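Local coordinates for enoyl-CoA hydratase/isomerase family protein (Pseudomonas syringae pv. tomato, PDB 3OT6) that is probably an acyl-CoA-processing enzyme of the crotonase type, a hydratase or isomerase whose exact substrate and reaction are not established, at residues L114-D117 with Y118-G121; A195-K198 with K199-M202; N27-S30 with P31-I35. All blocks are in the same frame, centred on the assembly; numbering follows the deposited sequence.

Contact 1: residues L114-D117 with Y118-G121; sequences LSAD and YRIG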
loop_
_atom_site.group_PDB
_atom_site.type_symbol
_atom_site.label_atom_id
_atom_site.label_comp_id
_atom_site.label_asym_id
_atom_site.label_seq_id
_atom_site.Cartn_x
_atom_site.Cartn_y
_atom_site.Cartn_z
ATOM N N LEU A 114 4.414 -1.326 0.501
ATOM C CA LEU A 114 5.000 -2.629 0.539
ATOM C C LEU A 114 4.180 -3.637 -0.300
ATOM O O LEU A 114 4.521 -4.822 -0.352
ATOM C CB LEU A 114 5.134 -3.082 2.006
ATOM C CG LEU A 114 6.027 -2.164 2.880
ATOM C CD1 LEU A 114 6.419 -2.801 4.220
ATOM C CD2 LEU A 114 7.299 -1.700 2.160
ATOM N N SER A 115 3.137 -3.170 -0.988
ATOM C CA SER A 115 2.237 -4.066 -1.681
ATOM C C SER A 115 2.258 -3.808 -3.203
ATOM O O SER A 115 1.387 -4.258 -3.901
ATOM C CB SER A 115 0.820 -3.806 -1.185
ATOM O OG SER A 115 0.730 -4.105 0.187
ATOM N N ALA A 116 3.224 -3.073 -3.711
ATOM C CA ALA A 116 3.128 -2.504 -5.038
ATOM C C ALA A 116 4.397 -2.899 -5.816
ATOM O O ALA A 116 5.365 -3.472 -5.251
ATOM C CB ALA A 116 3.055 -0.954 -4.918
ATOM N N ASP A 117 4.435 -2.482 -7.076
ATOM C CA ASP A 117 5.536 -2.835 -7.968
ATOM C C ASP A 117 6.637 -1.796 -8.039
ATOM O O ASP A 117 7.775 -2.149 -8.309
ATOM C CB ASP A 117 4.980 -3.190 -9.313
ATOM C CG ASP A 117 4.129 -4.434 -9.214
ATOM O OD1 ASP A 117 4.744 -5.501 -8.854
ATOM O OD2 ASP A 117 2.875 -4.326 -9.408
ATOM N N TYR A 118 6.275 -0.539 -7.773
ATOM C CA TYR A 118 7.166 0.587 -7.837
ATOM C C TYR A 118 6.574 1.638 -6.859
ATOM O O TYR A 118 5.321 1.849 -6.828
ATOM C CB TYR A 118 7.246 1.190 -9.298
ATOM C CG TYR A 118 8.479 2.067 -9.418
ATOM C CD1 TYR A 118 9.685 1.525 -9.856
ATOM C CD2 TYR A 118 8.473 3.379 -8.967
ATOM C CE1 TYR A 118 10.860 2.279 -9.896
ATOM C CE2 TYR A 118 9.674 4.186 -8.999
ATOM C CZ TYR A 118 10.853 3.609 -9.453
ATOM O OH TYR A 118 12.047 4.289 -9.484
ATOM N N ARG A 119 7.428 2.333 -6.104
ATOM C CA ARG A 119 6.917 3.286 -5.094
ATOM C C ARG A 119 7.637 4.580 -5.195
ATOM O O ARG A 119 8.843 4.598 -5.193
ATOM C CB ARG A 119 7.091 2.738 -3.667
ATOM C CG ARG A 119 6.190 1.543 -3.317
ATOM C CD ARG A 119 6.769 0.185 -3.710
ATOM N NE ARG A 119 8.233 0.177 -3.593
ATOM C CZ ARG A 119 8.906 -0.153 -2.478
ATOM N NH1 ARG A 119 8.253 -0.590 -1.385
ATOM N NH2 ARG A 119 10.246 -0.061 -2.465
ATOM N N ILE A 120 6.918 5.683 -5.224
ATOM C CA ILE A 120 7.551 7.021 -5.312
ATOM C C ILE A 120 7.031 7.898 -4.225
ATOM O O ILE A 120 5.798 7.979 -4.005
ATOM C CB ILE A 120 7.235 7.740 -6.658
ATOM C CG1 ILE A 120 7.580 6.813 -7.825
ATOM C CG2 ILE A 120 8.030 9.071 -6.760
ATOM C CD1 ILE A 120 7.280 7.436 -9.241
ATOM N N GLY A 121 7.935 8.552 -3.528
ATOM C CA GLY A 121 7.507 9.442 -2.447
ATOM C C GLY A 121 7.947 10.867 -2.722
ATOM O O GLY A 121 8.625 11.111 -3.703
#
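Leu114 touches Arg119 across the short loop that leads from helix 108-113 into strand 118-122, an inner strand of the mixed sheet of this crotonase-like fold, between 97-100 and 179-181. CD2 of Leu114 meets the guanidinium at its edge, in its plane, 3.8 Å from NH1 of Arg119. The two side chains cross obliquely. Ser115 faces the other way, where its OG bonds to Phe111 O and its side chain packs on helix 73-91. Ala116 turns its methyl back to the strand: CB lies 4.1 Å from CD of Arg119. Leu114 and Ala116 thus line two parts of the same arginine, the head and the shaft. Asp117 makes the bend into the strand, and its carboxylate is gripped from outside the segment. OD2 takes the backbone N of Ile97 and a salt bridge from Lys209, while OD1 pairs with Arg213. These bonds tie the start of the strand to its neighbour 97-100 and to helix 202-230. Tyr118 continues the strand, its side chain against Val193 of helix 186-197. The Arg119 chain folds back toward the loop through bends at chi2 (86°) and chi3 (33°). NH2 forms a salt bridge with Asp178. Arg150 lies close to NE, and the carboxylate of Asp178 probably helps offset the two like charges. NH1 donates to two backbone carbonyls, Leu113 O and Gly175 O.

Contact 2: residues A195-K198 with K199-M202; sequences AQLK and KINM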
loop_
_atom_site.group_PDB
_atom_site.type_symbol
_atom_site.label_atom_id
_atom_site.label_comp_id
_atom_site.label_asym_id
_atom_site.label_seq_id
_atom_site.Cartn_x
_atom_site.Cartn_y
_atom_site.Cartn_z
ATOM N N ALA A 195 5.444 5.137 -18.073
ATOM C CA ALA A 195 5.819 5.117 -19.467
ATOM C C ALA A 195 6.828 4.006 -19.685
ATOM O O ALA A 195 6.759 3.315 -20.709
ATOM C CB ALA A 195 6.375 6.514 -19.939
ATOM N N GLN A 196 7.761 3.821 -18.735
ATOM C CA GLN A 196 8.757 2.741 -18.868
ATOM C C GLN A 196 8.152 1.352 -18.644
ATOM O O GLN A 196 8.627 0.362 -19.211
ATOM C CB GLN A 196 9.983 2.943 -17.963
ATOM C CG GLN A 196 10.808 4.232 -18.247
ATOM C CD GLN A 196 11.369 4.280 -19.694
ATOM O OE1 GLN A 196 10.938 5.109 -20.529
ATOM N NE2 GLN A 196 12.305 3.355 -19.999
ATOM N N LEU A 197 7.109 1.268 -17.819
ATOM C CA LEU A 197 6.438 -0.022 -17.597
ATOM C C LEU A 197 5.622 -0.414 -18.817
ATOM O O LEU A 197 5.504 -1.616 -19.121
ATOM C CB LEU A 197 5.585 -0.075 -16.303
ATOM C CG LEU A 197 6.347 0.032 -14.973
ATOM C CD1 LEU A 197 5.423 0.564 -13.875
ATOM C CD2 LEU A 197 6.976 -1.282 -14.574
ATOM N N LYS A 198 5.068 0.567 -19.520
ATOM C CA LYS A 198 4.322 0.266 -20.760
ATOM C C LYS A 198 5.162 -0.581 -21.740
ATOM O O LYS A 198 4.609 -1.326 -22.522
ATOM C CB LYS A 198 3.874 1.557 -21.450
ATOM C CG LYS A 198 2.598 2.123 -20.914
ATOM C CD LYS A 198 2.409 3.476 -21.499
ATOM C CE LYS A 198 0.967 3.855 -21.408
ATOM N NZ LYS A 198 0.833 5.334 -21.593
ATOM N N LYS A 199 6.494 -0.503 -21.639
ATOM C CA LYS A 199 7.400 -1.191 -22.556
ATOM C C LYS A 199 7.630 -2.663 -22.334
ATOM O O LYS A 199 8.260 -3.306 -23.185
ATOM C CB LYS A 199 8.733 -0.507 -22.559
ATOM C CG LYS A 199 8.640 0.838 -23.175
ATOM C CD LYS A 199 9.998 1.390 -23.256
ATOM C CE LYS A 199 9.891 2.809 -23.794
ATOM N NZ LYS A 199 11.298 3.314 -23.819
ATOM N N ILE A 200 7.113 -3.212 -21.227
ATOM C CA ILE A 200 7.280 -4.628 -20.914
ATOM C C ILE A 200 6.086 -5.469 -21.329
ATOM O O ILE A 200 4.977 -4.977 -21.539
ATOM C CB ILE A 200 7.640 -4.885 -19.390
ATOM C CG1 ILE A 200 6.408 -4.684 -18.493
ATOM C CG2 ILE A 200 8.809 -4.014 -18.974
ATOM C CD1 ILE A 200 6.625 -4.858 -17.028
ATOM N N ASN A 201 6.305 -6.757 -21.400
ATOM C CA ASN A 201 5.275 -7.626 -21.825
ATOM C C ASN A 201 4.387 -8.011 -20.625
ATOM O O ASN A 201 4.846 -8.592 -19.637
ATOM C CB ASN A 201 5.927 -8.834 -22.536
ATOM C CG ASN A 201 4.916 -9.853 -22.949
ATOM O OD1 ASN A 201 4.478 -10.682 -22.148
ATOM N ND2 ASN A 201 4.458 -9.741 -24.167
HETATM N N MSE A 202 3.108 -7.664 -20.724
HETATM C CA MSE A 202 2.187 -7.692 -19.605
HETATM C C MSE A 202 1.968 -9.131 -19.179
HETATM O O MSE A 202 1.824 -9.449 -17.977
HETATM C CB MSE A 202 0.854 -7.030 -20.001
HETATM C CG MSE A 202 0.931 -5.469 -20.019
HETATM SE SE MSE A 202 1.916 -4.715 -18.429
HETATM C CE MSE A 202 2.808 -3.192 -19.252
#
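Leu197 and Ile200 meet near the end of helix 186-197. Ile200 N donates to Leu197 O at 3.1 Å, and the bond is nearly straight at hydrogen (173°). The donor stands well above the carbonyl plane. This bond closes a type I beta turn from Leu197 to Ile200. A weak bond lies beside it, from Lys199 N to Gln196 O at 3.3 Å. The Leu197 carbonyl also has apolar company: CG1 of Ile200 is 3.3 Å from Leu197 O. That branch sits between the backbone N and the carbonyl carbon of Ile200 (chi1 74°), which puts it against Leu197 O. Met202, present as selenomethionine, bends its chain so that CE comes back to the same oxygen. CD1 of Ile200 approaches CD2 of Leu197 at 4.4 Å, a loose apolar touch. On the outer surface Gln196 and Lys199 lie side by side and point the same way. The Gln196 chain bends at chi2, the Lys199 chain is extended, and OE1 of Gln196 is 3.8 Å from NZ of Lys199. Further out, Leu197 and Met202 both rest on Pro96. Leu197 also packs on Ile50 of strand 50-54. NZ of Lys198 forms a salt bridge with Asp14. Asn201 caps the next helix, its OD1 accepting from Ala204 N. The whole is a surface turn joining two helices, with a type I beta turn after helix 186-197 and an asparagine N-cap starting helix 202-230.

Contact 3: residues N27-S30 with P31-I35; sequences NAIS and PDVII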
loop_
_atom_site.group_PDB
_atom_site.type_symbol
_atom_site.label_atom_id
_atom_site.label_comp_id
_atom_site.label_asym_id
_atom_site.label_seq_id
_atom_site.Cartn_x
_atom_site.Cartn_y
_atom_site.Cartn_z
ATOM N N ASN A 27 -6.828 10.095 5.274
ATOM C CA ASN A 27 -7.076 8.948 4.432
ATOM C C ASN A 27 -7.117 7.622 5.213
ATOM O O ASN A 27 -6.512 6.634 4.801
ATOM C CB ASN A 27 -6.035 8.869 3.314
ATOM C CG ASN A 27 -6.295 9.858 2.168
ATOM O OD1 ASN A 27 -7.415 10.287 1.945
ATOM N ND2 ASN A 27 -5.258 10.146 1.382
ATOM N N ALA A 28 -7.833 7.565 6.325
ATOM C CA ALA A 28 -7.922 6.304 7.043
ATOM C C ALA A 28 -8.422 5.186 6.119
ATOM O O ALA A 28 -9.206 5.423 5.204
ATOM C CB ALA A 28 -8.819 6.446 8.282
ATOM N N ILE A 29 -7.967 3.963 6.361
ATOM C CA ILE A 29 -8.384 2.813 5.631
ATOM C C ILE A 29 -9.564 2.254 6.416
ATOM O O ILE A 29 -9.400 1.644 7.470
ATOM C CB ILE A 29 -7.225 1.783 5.489
ATOM C CG1 ILE A 29 -5.948 2.448 4.963
ATOM C CG2 ILE A 29 -7.621 0.597 4.598
ATOM C CD1 ILE A 29 -6.097 3.245 3.625
ATOM N N SER A 30 -10.762 2.495 5.904
ATOM C CA SER A 30 -11.996 2.025 6.534
ATOM C C SER A 30 -12.490 0.828 5.744
ATOM O O SER A 30 -11.900 0.505 4.713
ATOM C CB SER A 30 -13.038 3.125 6.488
ATOM O OG SER A 30 -13.322 3.493 5.135
ATOM N N PRO A 31 -13.550 0.135 6.242
ATOM C CA PRO A 31 -14.189 -0.925 5.396
ATOM C C PRO A 31 -14.669 -0.446 4.007
ATOM O O PRO A 31 -14.464 -1.141 3.010
ATOM C CB PRO A 31 -15.334 -1.413 6.260
ATOM C CG PRO A 31 -14.775 -1.259 7.704
ATOM C CD PRO A 31 -13.984 0.039 7.662
ATOM N N ASP A 32 -15.249 0.737 3.945
ATOM C CA ASP A 32 -15.699 1.337 2.684
ATOM C C ASP A 32 -14.520 1.617 1.765
ATOM O O ASP A 32 -14.583 1.329 0.579
ATOM C CB ASP A 32 -16.398 2.668 2.976
ATOM C CG ASP A 32 -17.792 2.498 3.618
ATOM O OD1 ASP A 32 -18.311 1.365 3.766
ATOM O OD2 ASP A 32 -18.364 3.564 4.003
ATOM N N VAL A 33 -13.419 2.141 2.319
ATOM C CA VAL A 33 -12.217 2.372 1.523
ATOM C C VAL A 33 -11.758 1.115 0.826
ATOM O O VAL A 33 -11.446 1.168 -0.341
ATOM C CB VAL A 33 -11.099 3.037 2.312
ATOM C CG1 VAL A 33 -9.808 2.994 1.554
ATOM C CG2 VAL A 33 -11.470 4.508 2.592
ATOM N N ILE A 34 -11.807 -0.025 1.491
ATOM C CA ILE A 34 -11.307 -1.255 0.894
ATOM C C ILE A 34 -12.228 -1.754 -0.227
ATOM O O ILE A 34 -11.764 -2.252 -1.251
ATOM C CB ILE A 34 -11.079 -2.335 1.977
ATOM C CG1 ILE A 34 -9.972 -1.846 2.930
ATOM C CG2 ILE A 34 -10.735 -3.681 1.341
ATOM C CD1 ILE A 34 -9.882 -2.627 4.179
ATOM N N ILE A 35 -13.538 -1.627 0.003
ATOM C CA ILE A 35 -14.529 -1.934 -0.981
ATOM C C ILE A 35 -14.332 -1.012 -2.215
ATOM O O ILE A 35 -14.309 -1.470 -3.371
ATOM C CB ILE A 35 -15.914 -1.769 -0.414
ATOM C CG1 ILE A 35 -16.192 -2.886 0.616
ATOM C CG2 ILE A 35 -16.907 -1.899 -1.556
ATOM C CD1 ILE A 35 -17.453 -2.700 1.391
#
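A serine N-cap starts helix 31-46, and Ser30 is its capping residue. OG of Ser30 accepts from the backbone N of Val33 at 3.1 Å, with an angle of 162° at hydrogen. The hydroxyl oxygen reaches that N-H because it lies between the backbone N and the carbonyl carbon of Ser30 (chi1 60°). The cap thus satisfies an amide of the first turn, which has no earlier helical carbonyl to use. The Ser30 carbonyl serves the next amide: Ile34 N donates to Ser30 O at 3.3 Å, with the donor tilted 24° from the carbonyl plane. Pro31 is the first helical residue and has no N-H to satisfy. In this crotonase-like fold the helix follows strand 16-21, and an apolar contact spans the cap on its buried side. CG2 of Ile29 reaches CG1 of Ile34 at 3.8 Å, and the two side chains cross at about a right angle. CD1 of Ile29 lies 4.3 Å from CG1 of Val33. The other Val33 branch, CG2, leans over the cap itself, 3.3 Å from OG of Ser30 and 3.6 Å from Ala28 O. Leu21 of strand 16-21 packs against both Ile29 and Val33. Ile34 and Pro31 rest on Leu79 and Gln82 of helix 73-91. Backbone bonds from Ile29 to Gly63 and Asp65 fix the loop before the cap, and the Asn27 side chain bonds to Asn23 N and Leu60 O.

How the contacts relate
From the N terminus the order is contact 3, contact 1, contact 2. They lie in series and none nests in or crosses another. Each is local: a helix cap, a bend into a strand and a turn between helices. Contact 3 joins the loop after strand 16-21 to helix 31-46. Contact 1 carries the chain from helix 108-113 into strand 118-122. Contacts 1 and 2 come closest, about 5 Å between nearest atoms without touching. Contact 1 packs on helix 186-197 and is salt-bridged to helix 202-230, the two helices that contact 2 joins at the surface. Contact 3 lies about 30 Å from contact 2, centre to centre. Helix 73-91 is packed against by both contact 1 and contact 3.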